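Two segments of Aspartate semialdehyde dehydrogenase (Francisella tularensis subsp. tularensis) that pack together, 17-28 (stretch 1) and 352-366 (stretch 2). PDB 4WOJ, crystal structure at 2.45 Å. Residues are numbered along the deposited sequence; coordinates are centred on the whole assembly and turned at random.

Stretch 1, residues 17-28: GMVGSVLMSRMI
Stretch 2 352-366: QLLWGAAEPLRRVLN

Two helices far apart in sequence pack side by side, their axes 8.5 Å apart at closest approach and their N-to-C directions 49° apart (signed crossing angle -49°). The first starts at Met 18, with Gly 17 as N-cap, and continues past Ile 28; the second continues past Asn 366 after a wider pi-type turn from Leu 354 to Ala 358, where Ala 358 N bonds Leu 353 O (2.8 Å) and Glu 359 N bonds Leu 354 O (2.7 Å). Pro 360, lacking an amide hydrogen, leaves a kink after that turn. In register, Val 19 CA lies 5.4 Å from Leu 353 CA. Leu 23 CA lies 5.1 Å from Ala 358 CA.

Ala 358 suits the close approach: its CB points toward the first helix and lies 4.1 Å from both Val 19 CG1 and Leu 23 CB, and 4.0 Å from Val 22 CG1. The branched valines, both t, put two methyls near the other helix: Val 19 CG1 reaches Ala 358, while its CG2 meets Ala 357 CB at 3.6 Å and Leu 353 CD2 at 4.0 Å. Val 22 CG1 lies 3.0 Å from Leu 354 CD2, shorter than a normal methyl contact. Leu 353 and Leu 354 are both mt; Leu 353 CD2 also comes 3.8 Å from Met 18 CB. Leu 23 leaves its backbone sideways, but its tp conformation carries CD1 to 3.6 Å from Arg 362 CB.

Charge follows. Arg 26 (m, m, m) grips Glu 359 (t, p) in a two-pronged salt bridge: Arg 26 NE to Glu 359 OE1 3.0 Å, NH2 to OE2 2.8 Å, both nearly linear. Arg 362 (t, t, p) folds back so that NH1 bonds Glu 359 OE2 at 2.7 Å. The shared carboxylate offsets the like charges of Arg 26 NH2 and Arg 362 NH1, 3.4 Å apart. Met 27 (m, t, p), long and flexible, passes Arg 362's aliphatic part (CG to CG 3.8 Å), its CE reaching Leu 365 CD2 (tp) at 3.7 Å.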

# COMPACT_ATOMS: atom_id res chain seq x y z
N GLY B 17 18.77 20.02 3.29
CA GLY B 17 17.71 19.03 3.45
C GLY B 17 18.03 17.67 2.86
O GLY B 17 19.18 17.38 2.51
N MET B 18 17.01 16.83 2.72
CA MET B 18 17.26 15.42 2.39
C MET B 18 17.62 15.23 0.94
O MET B 18 18.59 14.56 0.64
CB MET B 18 16.05 14.56 2.73
CG MET B 18 15.78 14.51 4.21
SD MET B 18 14.34 13.52 4.57
CE MET B 18 15.21 12.16 5.34
N VAL B 19 16.83 15.80 0.04
CA VAL B 19 17.09 15.68 -1.39
C VAL B 19 18.48 16.26 -1.61
O VAL B 19 19.33 15.67 -2.29
CB VAL B 19 16.06 16.47 -2.23
CG1 VAL B 19 16.43 16.44 -3.72
CG2 VAL B 19 14.66 15.90 -2.05
N GLY B 20 18.70 17.42 -1.00
CA GLY B 20 19.96 18.17 -1.09
C GLY B 20 21.19 17.44 -0.58
O GLY B 20 22.25 17.52 -1.19
N SER B 21 21.08 16.70 0.52
CA SER B 21 22.22 15.89 0.97
C SER B 21 22.47 14.74 0.03
O SER B 21 23.60 14.33 -0.23
CB SER B 21 22.00 15.32 2.36
OG SER B 21 21.15 16.15 3.09
N VAL B 22 21.38 14.18 -0.48
CA VAL B 22 21.50 13.03 -1.35
C VAL B 22 22.15 13.49 -2.66
O VAL B 22 22.98 12.79 -3.23
CB VAL B 22 20.16 12.35 -1.51
CG1 VAL B 22 20.23 11.29 -2.61
CG2 VAL B 22 19.77 11.72 -0.17
N LEU B 23 21.86 14.72 -3.06
CA LEU B 23 22.46 15.30 -4.25
C LEU B 23 23.94 15.55 -4.05
O LEU B 23 24.75 15.14 -4.87
CB LEU B 23 21.75 16.61 -4.60
CG LEU B 23 22.34 17.34 -5.78
CD1 LEU B 23 22.10 16.55 -7.03
CD2 LEU B 23 21.77 18.75 -5.89
N MET B 24 24.30 16.22 -2.96
CA MET B 24 25.70 16.42 -2.59
C MET B 24 26.41 15.11 -2.61
O MET B 24 27.44 14.96 -3.25
CB MET B 24 25.84 16.99 -1.18
CG MET B 24 25.33 18.40 -1.00
SD MET B 24 26.00 19.50 -2.23
CE MET B 24 24.53 19.76 -3.23
N SER B 25 25.88 14.14 -1.90
CA SER B 25 26.57 12.85 -1.86
C SER B 25 26.77 12.26 -3.23
O SER B 25 27.75 11.59 -3.49
CB SER B 25 25.81 11.86 -1.03
OG SER B 25 26.18 10.54 -1.43
N ARG B 26 25.81 12.47 -4.12
CA ARG B 26 25.86 11.83 -5.43
C ARG B 26 26.85 12.56 -6.31
O ARG B 26 27.54 11.95 -7.16
CB ARG B 26 24.46 11.77 -6.06
CG ARG B 26 23.63 10.63 -5.50
CD ARG B 26 24.15 9.27 -5.96
NE ARG B 26 24.13 9.16 -7.43
CZ ARG B 26 24.95 8.40 -8.15
NH1 ARG B 26 25.87 7.65 -7.56
NH2 ARG B 26 24.83 8.37 -9.47
N MET B 27 26.95 13.86 -6.07
CA MET B 27 27.97 14.66 -6.75
C MET B 27 29.40 14.35 -6.31
O MET B 27 30.29 14.21 -7.15
CB MET B 27 27.64 16.14 -6.62
CG MET B 27 26.43 16.48 -7.50
SD MET B 27 25.87 18.18 -7.34
CE MET B 27 27.08 19.03 -8.34
N ILE B 28 29.63 14.19 -5.01
CA ILE B 28 30.98 13.84 -4.53
C ILE B 28 31.41 12.55 -5.24
O ILE B 28 32.45 12.48 -5.90
CB ILE B 28 30.98 13.59 -3.02
CG1 ILE B 28 30.67 14.86 -2.24
CG2 ILE B 28 32.28 12.98 -2.59
CD1 ILE B 28 31.68 15.97 -2.41
N GLN B 352 12.93 7.37 -3.25
CA GLN B 352 12.32 8.67 -3.47
C GLN B 352 13.33 9.77 -3.62
O GLN B 352 13.15 10.66 -4.46
CB GLN B 352 11.36 9.00 -2.33
CG GLN B 352 10.57 10.27 -2.54
CD GLN B 352 11.15 11.46 -1.83
OE1 GLN B 352 11.50 11.38 -0.65
NE2 GLN B 352 11.25 12.59 -2.53
N LEU B 353 14.36 9.73 -2.79
CA LEU B 353 15.36 10.79 -2.71
C LEU B 353 16.31 10.84 -3.89
O LEU B 353 16.77 11.90 -4.26
CB LEU B 353 16.13 10.65 -1.41
CG LEU B 353 15.23 10.95 -0.20
CD1 LEU B 353 15.91 10.64 1.11
CD2 LEU B 353 14.80 12.40 -0.18
N LEU B 354 16.58 9.71 -4.50
CA LEU B 354 17.55 9.63 -5.57
C LEU B 354 16.84 9.75 -6.94
O LEU B 354 16.67 10.83 -7.49
CB LEU B 354 18.28 8.30 -5.49
CG LEU B 354 19.22 8.06 -4.33
CD1 LEU B 354 19.61 6.61 -4.17
CD2 LEU B 354 20.48 8.90 -4.48
N TRP B 355 16.42 8.65 -7.50
CA TRP B 355 15.73 8.75 -8.82
C TRP B 355 14.45 9.58 -8.72
O TRP B 355 14.09 10.34 -9.64
CB TRP B 355 15.49 7.37 -9.42
CG TRP B 355 16.61 6.92 -10.29
CD1 TRP B 355 17.31 5.75 -10.19
CD2 TRP B 355 17.18 7.63 -11.38
NE1 TRP B 355 18.27 5.70 -11.16
CE2 TRP B 355 18.20 6.84 -11.91
CE3 TRP B 355 16.91 8.86 -11.96
CZ2 TRP B 355 18.96 7.24 -12.99
CZ3 TRP B 355 17.65 9.25 -13.03
CH2 TRP B 355 18.67 8.45 -13.54
N GLY B 356 13.79 9.47 -7.58
CA GLY B 356 12.64 10.30 -7.28
C GLY B 356 12.90 11.79 -7.16
O GLY B 356 11.99 12.58 -7.38
N ALA B 357 14.09 12.20 -6.70
CA ALA B 357 14.29 13.64 -6.50
C ALA B 357 15.63 14.15 -7.00
O ALA B 357 15.69 14.92 -7.93
CB ALA B 357 14.07 13.99 -5.05
N ALA B 358 16.71 13.70 -6.36
CA ALA B 358 18.06 14.20 -6.60
C ALA B 358 18.68 13.85 -7.92
O ALA B 358 19.32 14.70 -8.55
CB ALA B 358 18.97 13.72 -5.48
N GLU B 359 18.58 12.59 -8.34
CA GLU B 359 19.41 12.08 -9.44
C GLU B 359 19.14 12.77 -10.77
O GLU B 359 20.09 13.07 -11.51
CB GLU B 359 19.27 10.54 -9.54
CG GLU B 359 20.30 9.79 -10.41
CD GLU B 359 21.76 10.01 -10.01
OE1 GLU B 359 22.01 10.60 -8.93
OE2 GLU B 359 22.66 9.64 -10.79
N PRO B 360 17.86 13.01 -11.11
CA PRO B 360 17.59 13.63 -12.39
C PRO B 360 18.19 15.01 -12.51
O PRO B 360 18.58 15.46 -13.62
CB PRO B 360 16.06 13.70 -12.41
CG PRO B 360 15.64 12.60 -11.49
CD PRO B 360 16.63 12.61 -10.40
N LEU B 361 18.21 15.70 -11.38
CA LEU B 361 18.68 17.07 -11.33
C LEU B 361 20.17 17.09 -11.62
O LEU B 361 20.61 17.81 -12.53
CB LEU B 361 18.35 17.68 -9.96
CG LEU B 361 16.85 17.70 -9.60
CD1 LEU B 361 16.59 18.61 -8.41
CD2 LEU B 361 15.99 18.15 -10.82
N ARG B 362 20.92 16.31 -10.83
CA ARG B 362 22.35 16.07 -11.04
C ARG B 362 22.67 15.76 -12.47
O ARG B 362 23.64 16.26 -13.02
CB ARG B 362 22.85 14.90 -10.18
CG ARG B 362 24.35 14.72 -10.21
CD ARG B 362 24.81 13.43 -9.50
NE ARG B 362 24.54 12.21 -10.26
CZ ARG B 362 25.23 11.78 -11.32
NH1 ARG B 362 24.90 10.66 -11.93
NH2 ARG B 362 26.26 12.46 -11.77
N ARG B 363 21.88 14.92 -13.10
CA ARG B 363 22.19 14.49 -14.45
C ARG B 363 21.93 15.57 -15.52
O ARG B 363 22.61 15.64 -16.53
CB ARG B 363 21.43 13.18 -14.76
CG ARG B 363 21.96 11.97 -13.95
CD ARG B 363 21.09 10.73 -14.19
NE ARG B 363 21.14 10.40 -15.61
CZ ARG B 363 21.96 9.53 -16.16
NH1 ARG B 363 22.84 8.81 -15.44
NH2 ARG B 363 21.90 9.33 -17.45
N VAL B 364 20.94 16.41 -15.30
CA VAL B 364 20.66 17.48 -16.25
C VAL B 364 21.67 18.60 -16.09
O VAL B 364 22.10 19.22 -17.07
CB VAL B 364 19.22 17.97 -16.17
CG1 VAL B 364 18.94 18.82 -14.95
CG2 VAL B 364 18.86 18.70 -17.48
N LEU B 365 22.11 18.83 -14.86
CA LEU B 365 23.24 19.72 -14.62
C LEU B 365 24.42 19.37 -15.52
O LEU B 365 25.02 20.25 -16.13
CB LEU B 365 23.69 19.64 -13.17
CG LEU B 365 24.92 20.46 -12.80
CD1 LEU B 365 24.72 21.94 -13.06
CD2 LEU B 365 25.32 20.23 -11.34
N ASN B 366 24.72 18.08 -15.59
CA ASN B 366 25.81 17.57 -16.42
C ASN B 366 25.65 17.79 -17.89
O ASN B 366 26.64 18.00 -18.60
CB ASN B 366 26.02 16.09 -16.18
CG ASN B 366 26.75 15.83 -14.88
OD1 ASN B 366 27.41 16.70 -14.34
ND2 ASN B 366 26.61 14.64 -14.36